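Local coordinates for protein GCN5-related N-acetyltransferase:Aminotransferase, class-II (Rhodopseudomonas palustris, PDB 2FIW) that binds acetyl coenzyme A and, as a member of the GCN5-related family, probably transfers its acetyl group to an amine acceptor, at residues 9-12 with 16-19; 88-93 with 97-102. One frame throughout, in Å; residues are numbered along the deposited sequence.

Interaction 1 of 2, residues 9-12 with 16-19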
loop_
_atom_site.group_PDB
_atom_site.type_symbol
_atom_site.label_atom_id
_atom_site.label_comp_id
_atom_site.label_asym_id
_atom_site.label_seq_id
_atom_site.Cartn_x
_atom_site.Cartn_y
_atom_site.Cartn_z
ATOM N N ALA A 9 -13.302 7.458 5.371
ATOM C CA ALA A 9 -13.586 6.474 6.397
ATOM C C ALA A 9 -12.683 5.270 6.182
ATOM O O ALA A 9 -12.364 4.911 5.044
ATOM C CB ALA A 9 -15.024 6.060 6.327
ATOM N N LEU A 10 -12.258 4.660 7.280
ATOM C CA LEU A 10 -11.418 3.471 7.252
ATOM C C LEU A 10 -12.109 2.377 8.055
ATOM O O LEU A 10 -12.685 2.641 9.112
ATOM C CB LEU A 10 -10.040 3.762 7.854
ATOM C CG LEU A 10 -9.193 4.941 7.356
ATOM C CD1 LEU A 10 -7.836 4.955 8.065
ATOM C CD2 LEU A 10 -8.980 4.901 5.858
ATOM N N ARG A 11 -12.079 1.157 7.538
ATOM C CA ARG A 11 -12.617 0.013 8.254
ATOM C C ARG A 11 -11.748 -1.208 7.997
ATOM O O ARG A 11 -11.130 -1.307 6.933
ATOM C CB ARG A 11 -14.057 -0.261 7.816
ATOM C CG ARG A 11 -14.217 -0.443 6.315
ATOM C CD ARG A 11 -15.607 -0.861 5.969
ATOM N NE ARG A 11 -15.707 -1.258 4.567
ATOM C CZ ARG A 11 -15.390 -2.457 4.081
ATOM N NH1 ARG A 11 -14.910 -3.420 4.870
ATOM N NH2 ARG A 11 -15.534 -2.672 2.780
ATOM N N PRO A 12 -11.683 -2.140 8.974
ATOM C CA PRO A 12 -10.913 -3.366 8.762
ATOM C C PRO A 12 -11.397 -4.203 7.570
ATOM O O PRO A 12 -12.570 -4.134 7.168
ATOM C CB PRO A 12 -11.102 -4.119 10.082
ATOM C CG PRO A 12 -11.329 -3.038 11.073
ATOM C CD PRO A 12 -12.250 -2.117 10.336
ATOM N N GLU A 16 -15.392 -10.655 2.684
ATOM C CA GLU A 16 -16.241 -10.258 1.572
ATOM C C GLU A 16 -15.575 -9.194 0.719
ATOM O O GLU A 16 -16.073 -8.861 -0.351
ATOM C CB GLU A 16 -17.583 -9.672 2.056
ATOM C CG GLU A 16 -18.259 -10.397 3.172
ATOM C CD GLU A 16 -17.784 -9.937 4.525
ATOM O OE1 GLU A 16 -16.928 -10.617 5.089
ATOM O OE2 GLU A 16 -18.256 -8.909 5.030
ATOM N N ASP A 17 -14.484 -8.617 1.211
ATOM C CA ASP A 17 -13.810 -7.553 0.470
ATOM C C ASP A 17 -12.727 -8.110 -0.437
ATOM O O ASP A 17 -12.005 -7.343 -1.073
ATOM C CB ASP A 17 -13.167 -6.553 1.428
ATOM C CG ASP A 17 -14.157 -5.894 2.345
ATOM O OD1 ASP A 17 -15.278 -5.540 1.889
ATOM O OD2 ASP A 17 -13.791 -5.718 3.532
ATOM N N ALA A 18 -12.606 -9.434 -0.481
ATOM C CA ALA A 18 -11.509 -10.102 -1.187
ATOM C C ALA A 18 -11.340 -9.626 -2.631
ATOM O O ALA A 18 -10.228 -9.295 -3.056
ATOM C CB ALA A 18 -11.679 -11.620 -1.133
ATOM N N ALA A 19 -12.445 -9.587 -3.367
ATOM C CA ALA A 19 -12.434 -9.255 -4.794
ATOM C C ALA A 19 -12.214 -7.764 -5.084
ATOM O O ALA A 19 -11.452 -7.439 -5.990
ATOM C CB ALA A 19 -13.711 -9.759 -5.487
#

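Interaction 2 of 2, residues 88-93 with 97-102. With ACO (acetyl coenzyme *a), chain C.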
loop_
_atom_site.group_PDB
_atom_site.type_symbol
_atom_site.label_atom_id
_atom_site.label_comp_id
_atom_site.label_asym_id
_atom_site.label_seq_id
_atom_site.Cartn_x
_atom_site.Cartn_y
_atom_site.Cartn_z
ATOM N N LEU A 88 0.125 -0.761 0.309
ATOM C CA LEU A 88 -0.531 0.537 0.191
ATOM C C LEU A 88 -0.955 0.685 -1.257
ATOM O O LEU A 88 -0.102 0.806 -2.131
ATOM C CB LEU A 88 0.433 1.674 0.529
ATOM C CG LEU A 88 -0.129 3.003 1.068
ATOM C CD1 LEU A 88 0.722 4.193 0.631
ATOM C CD2 LEU A 88 -1.613 3.287 0.825
ATOM N N TYR A 89 -2.256 0.653 -1.518
ATOM C CA TYR A 89 -2.784 0.717 -2.888
ATOM C C TYR A 89 -4.068 1.536 -2.914
ATOM O O TYR A 89 -5.076 1.162 -2.315
ATOM C CB TYR A 89 -3.004 -0.696 -3.480
ATOM C CG TYR A 89 -1.726 -1.478 -3.564
ATOM C CD1 TYR A 89 -0.905 -1.386 -4.694
ATOM C CD2 TYR A 89 -1.300 -2.279 -2.496
ATOM C CE1 TYR A 89 0.312 -2.081 -4.767
ATOM C CE2 TYR A 89 -0.086 -2.981 -2.548
ATOM C CZ TYR A 89 0.714 -2.882 -3.692
ATOM O OH TYR A 89 1.922 -3.560 -3.765
ATOM N N VAL A 90 -4.009 2.674 -3.585
ATOM C CA VAL A 90 -5.173 3.523 -3.813
ATOM C C VAL A 90 -5.624 3.329 -5.250
ATOM O O VAL A 90 -4.790 3.254 -6.144
ATOM C CB VAL A 90 -4.828 5.016 -3.550
ATOM C CG1 VAL A 90 -6.064 5.946 -3.814
ATOM C CG2 VAL A 90 -4.291 5.180 -2.117
ATOM N N HIS A 91 -6.932 3.240 -5.474
ATOM C CA HIS A 91 -7.471 3.099 -6.823
ATOM C C HIS A 91 -7.015 4.298 -7.652
ATOM O O HIS A 91 -6.963 5.409 -7.114
ATOM C CB HIS A 91 -9.006 3.008 -6.792
ATOM C CG HIS A 91 -9.603 2.500 -8.065
ATOM N ND1 HIS A 91 -9.975 3.337 -9.100
ATOM C CD2 HIS A 91 -9.849 1.239 -8.492
ATOM C CE1 HIS A 91 -10.439 2.610 -10.103
ATOM N NE2 HIS A 91 -10.382 1.334 -9.759
ATOM N N PRO A 92 -6.639 4.080 -8.939
ATOM C CA PRO A 92 -6.160 5.176 -9.803
ATOM C C PRO A 92 -7.148 6.343 -9.981
ATOM O O PRO A 92 -6.732 7.475 -10.146
ATOM C CB PRO A 92 -5.894 4.488 -11.143
ATOM C CG PRO A 92 -6.540 3.182 -11.072
ATOM C CD PRO A 92 -6.609 2.787 -9.648
ATOM N N ASP A 93 -8.444 6.062 -9.920
ATOM C CA ASP A 93 -9.460 7.101 -9.981
ATOM C C ASP A 93 -9.567 7.973 -8.724
ATOM O O ASP A 93 -10.250 8.992 -8.754
ATOM C CB ASP A 93 -10.813 6.488 -10.354
ATOM C CG ASP A 93 -10.834 5.980 -11.796
ATOM O OD1 ASP A 93 -10.186 6.624 -12.649
ATOM O OD2 ASP A 93 -11.471 4.942 -12.080
ATOM N N ARG A 97 -6.046 12.550 -3.164
ATOM C CA ARG A 97 -7.224 12.921 -2.397
ATOM C C ARG A 97 -6.974 12.674 -0.911
ATOM O O ARG A 97 -7.911 12.616 -0.119
ATOM C CB ARG A 97 -8.431 12.114 -2.896
ATOM C CG ARG A 97 -9.069 12.710 -4.130
ATOM C CD ARG A 97 -9.784 11.695 -5.001
ATOM N NE ARG A 97 -11.229 11.814 -4.931
ATOM C CZ ARG A 97 -12.078 11.608 -5.946
ATOM N NH1 ARG A 97 -11.646 11.283 -7.167
ATOM N NH2 ARG A 97 -13.388 11.738 -5.731
ATOM N N ASP A 98 -5.697 12.532 -0.550
ATOM C CA ASP A 98 -5.253 12.144 0.797
ATOM C C ASP A 98 -5.773 10.790 1.333
ATOM O O ASP A 98 -5.815 10.569 2.542
ATOM C CB ASP A 98 -5.453 13.289 1.801
ATOM C CG ASP A 98 -4.434 14.416 1.620
ATOM O OD1 ASP A 98 -4.768 15.576 1.960
ATOM O OD2 ASP A 98 -3.308 14.154 1.125
ATOM N N VAL A 99 -6.160 9.888 0.433
ATOM C CA VAL A 99 -6.518 8.510 0.813
ATOM C C VAL A 99 -5.264 7.762 1.335
ATOM O O VAL A 99 -5.280 7.206 2.433
ATOM C CB VAL A 99 -7.167 7.702 -0.358
ATOM C CG1 VAL A 99 -7.376 6.237 0.032
ATOM C CG2 VAL A 99 -8.495 8.310 -0.793
ATOM N N GLY A 100 -4.176 7.782 0.564
ATOM C CA GLY A 100 -2.910 7.177 0.990
ATOM C C GLY A 100 -2.444 7.644 2.360
ATOM O O GLY A 100 -2.086 6.823 3.221
ATOM N N THR A 101 -2.441 8.964 2.556
ATOM C CA THR A 101 -2.044 9.588 3.830
ATOM C C THR A 101 -2.899 9.146 5.025
ATOM O O THR A 101 -2.379 8.798 6.074
ATOM C CB THR A 101 -2.052 11.146 3.709
ATOM O OG1 THR A 101 -1.087 11.540 2.730
ATOM C CG2 THR A 101 -1.743 11.832 5.033
ATOM N N THR A 102 -4.209 9.162 4.853
ATOM C CA THR A 102 -5.146 8.680 5.860
ATOM C C THR A 102 -4.846 7.222 6.226
ATOM O O THR A 102 -4.762 6.886 7.396
ATOM C CB THR A 102 -6.614 8.844 5.349
ATOM O OG1 THR A 102 -6.859 10.232 5.078
ATOM C CG2 THR A 102 -7.626 8.362 6.373
HETATM N N1A ACO C . -4.021 18.983 -4.306
HETATM C C2A ACO C . -2.739 18.712 -4.623
HETATM N N3A ACO C . -2.097 17.648 -4.103
HETATM C C4A ACO C . -2.710 16.785 -3.233
HETATM C C5A ACO C . -4.028 16.994 -2.861
HETATM C C6A ACO C . -4.715 18.184 -3.450
HETATM N N6A ACO C . -6.005 18.469 -3.139
HETATM N N7A ACO C . -4.374 16.007 -2.004
HETATM C C8A ACO C . -3.294 15.201 -1.854
HETATM N N9A ACO C . -2.287 15.685 -2.596
HETATM C C1B ACO C . -0.911 15.144 -2.767
HETATM C C2B ACO C . -0.111 14.994 -1.486
HETATM O O2B ACO C . 0.501 16.230 -1.115
HETATM C C3B ACO C . 0.918 13.952 -1.893
HETATM O O3B ACO C . 2.130 14.562 -2.340
HETATM P P3B ACO C . 3.559 13.798 -2.274
HETATM O O7A ACO C . 3.580 12.776 -3.405
HETATM O O8A ACO C . 3.578 13.148 -0.910
HETATM O O9A ACO C . 4.542 14.936 -2.445
HETATM C C4B ACO C . 0.274 13.162 -3.040
HETATM O O4B ACO C . -0.916 13.862 -3.408
HETATM C C5B ACO C . -0.099 11.734 -2.641
HETATM O O5B ACO C . -0.787 11.790 -1.382
HETATM P P1A ACO C . -2.163 11.009 -1.096
HETATM O O1A ACO C . -3.280 11.631 -1.908
HETATM O O2A ACO C . -2.252 10.931 0.411
HETATM O O3A ACO C . -1.794 9.541 -1.664
HETATM P P2A ACO C . -2.658 8.759 -2.748
HETATM O O4A ACO C . -2.477 9.450 -4.072
HETATM O O5A ACO C . -4.038 8.575 -2.183
HETATM O O6A ACO C . -1.945 7.305 -2.806
HETATM C CBP ACO C . -0.081 5.770 -3.409
HETATM C CCP ACO C . -0.528 7.086 -2.750
HETATM C CDP ACO C . 1.443 5.752 -3.419
HETATM C CEP ACO C . -0.618 4.587 -2.619
HETATM C CAP ACO C . -0.637 5.646 -4.849
HETATM O OAP ACO C . -0.030 6.599 -5.738
HETATM C C9P ACO C . -0.641 4.262 -5.490
HETATM O O9P ACO C . -1.677 3.447 -5.318
HETATM N N8P ACO C . 0.335 3.900 -6.217
HETATM C C7P ACO C . 0.537 2.657 -6.974
HETATM C C6P ACO C . 0.778 1.422 -6.104
HETATM C C5P ACO C . 2.015 1.639 -5.286
HETATM O O5P ACO C . 3.024 2.122 -5.783
HETATM N N4P ACO C . 1.934 1.290 -4.011
HETATM C C3P ACO C . 2.990 1.436 -3.030
HETATM C C2P ACO C . 3.875 0.204 -3.130
HETATM S S1P ACO C . 4.771 0.206 -1.623
HETATM C C ACO C . 4.050 -0.981 -0.702
HETATM O O ACO C . 2.896 -1.328 -0.928
HETATM C CH3 ACO C . 4.757 -1.543 0.266
#

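Interaction 1 of 2, residues 9-12 with 16-19
R11 and D17 reach toward each other from opposite directions, the guanidinium edge meeting the carboxylate, while their backbones stay well apart: even the nearest backbone pair, P12 and D17, has its CA atoms 9.7 Å from each other. The salt bridge is end-on and two-pronged. NH1 of R11 reaches OD2 of D17 at 2.9 Å, and NH2 of R11 reaches OD1 of D17 at 3.0 Å; both N-H bonds run nearly straight. Both acceptors lie close to the guanidinium plane, yet the grip is not coplanar, because the carboxylate is turned 47° against it. NH1 therefore meets OD2 on its syn side, moderately out of plane, whereas NH2 comes to OD1 from above the carboxylate. R11 starts with CG wedged between its backbone N and carbonyl carbon (chi1 55°) and then runs extended to NE, which carries the charged end across. OD2 has a second donor, the backbone N of L14, which helps to fix the carboxylate's rotation. With an alanine here in place of R11, the buried carboxylate of D17 would probably lose its countercharge, and the strand this tie. R11 pairs through its backbone with I66 of strand 63-69, strand 9-12 being outermost on that side of the acetyltransferase sheet, and the pair is a salt bridge from this edge strand to the 3-10 turn leading into helix 18-32.

Interaction 2 of 2, residues 88-93 with 97-102
The pyrophosphate-binding turn of the GNAT fold, where strand 84-90 gives way to helix 99-112 within a beta-alpha-beta unit, forms this contact, with acetyl coenzyme A lying against both segments. Directly between them the packing is mostly apolar: V90 CG2 rests 3.9 Å from V99 CG1, the two side chains crossing at a slant, and L88 CD2 lies 4.1 Å from the CA of G100. V90 has CG1 anti to its N (chi1 179°), which leaves CG2 beside that N and close to both G100 and the pyrophosphate. G100 matters by what it lacks, since a CB there would run into O3A of the ligand. The helix start grips the phosphates with backbone N-H groups: G100 N bonds O5A at 2.9 Å, D98 N bonds O1A, and T101 N bonds O2A. T101 adds its OG1, 2.7 Å from the same O2A; R134 bonds that hydroxyl as well as the cofactor. Along the strand, V90 N donates to O9P at 3.0 Å, and L88 O accepts from N4P at 2.8 Å, so the pantetheine arm pairs with the strand much as a neighbouring strand would. L88 N makes a weak bond to the acetyl oxygen. Such chemistry implies division of labour: amides at a helix N-terminus probably stabilise the negative pyrophosphate, perhaps helped by the helix dipole, while the strand aligns the thioester arm.

In the fold
Both interactions join a strand of the same sheet to the start of the helix that follows it, each between segments only three residues apart in the chain, but they differ in depth and chemistry. Interaction 1 lies at the sheet's edge, about 14 Å from the chain centre, and buries 89 Å² through one charged pair. Interaction 2 sits deeper, about 9 Å from that centre, on the inner strand 84-90; it buries 206 Å², mainly through apolar side chains and glycine, and many of its backbone N-H groups serve the cofactor. Their centres are about 14 Å apart, yet the two touch where CD1 of L10 packs 3.7 Å from O of T102, so strand 9-12 leans on helix 99-112.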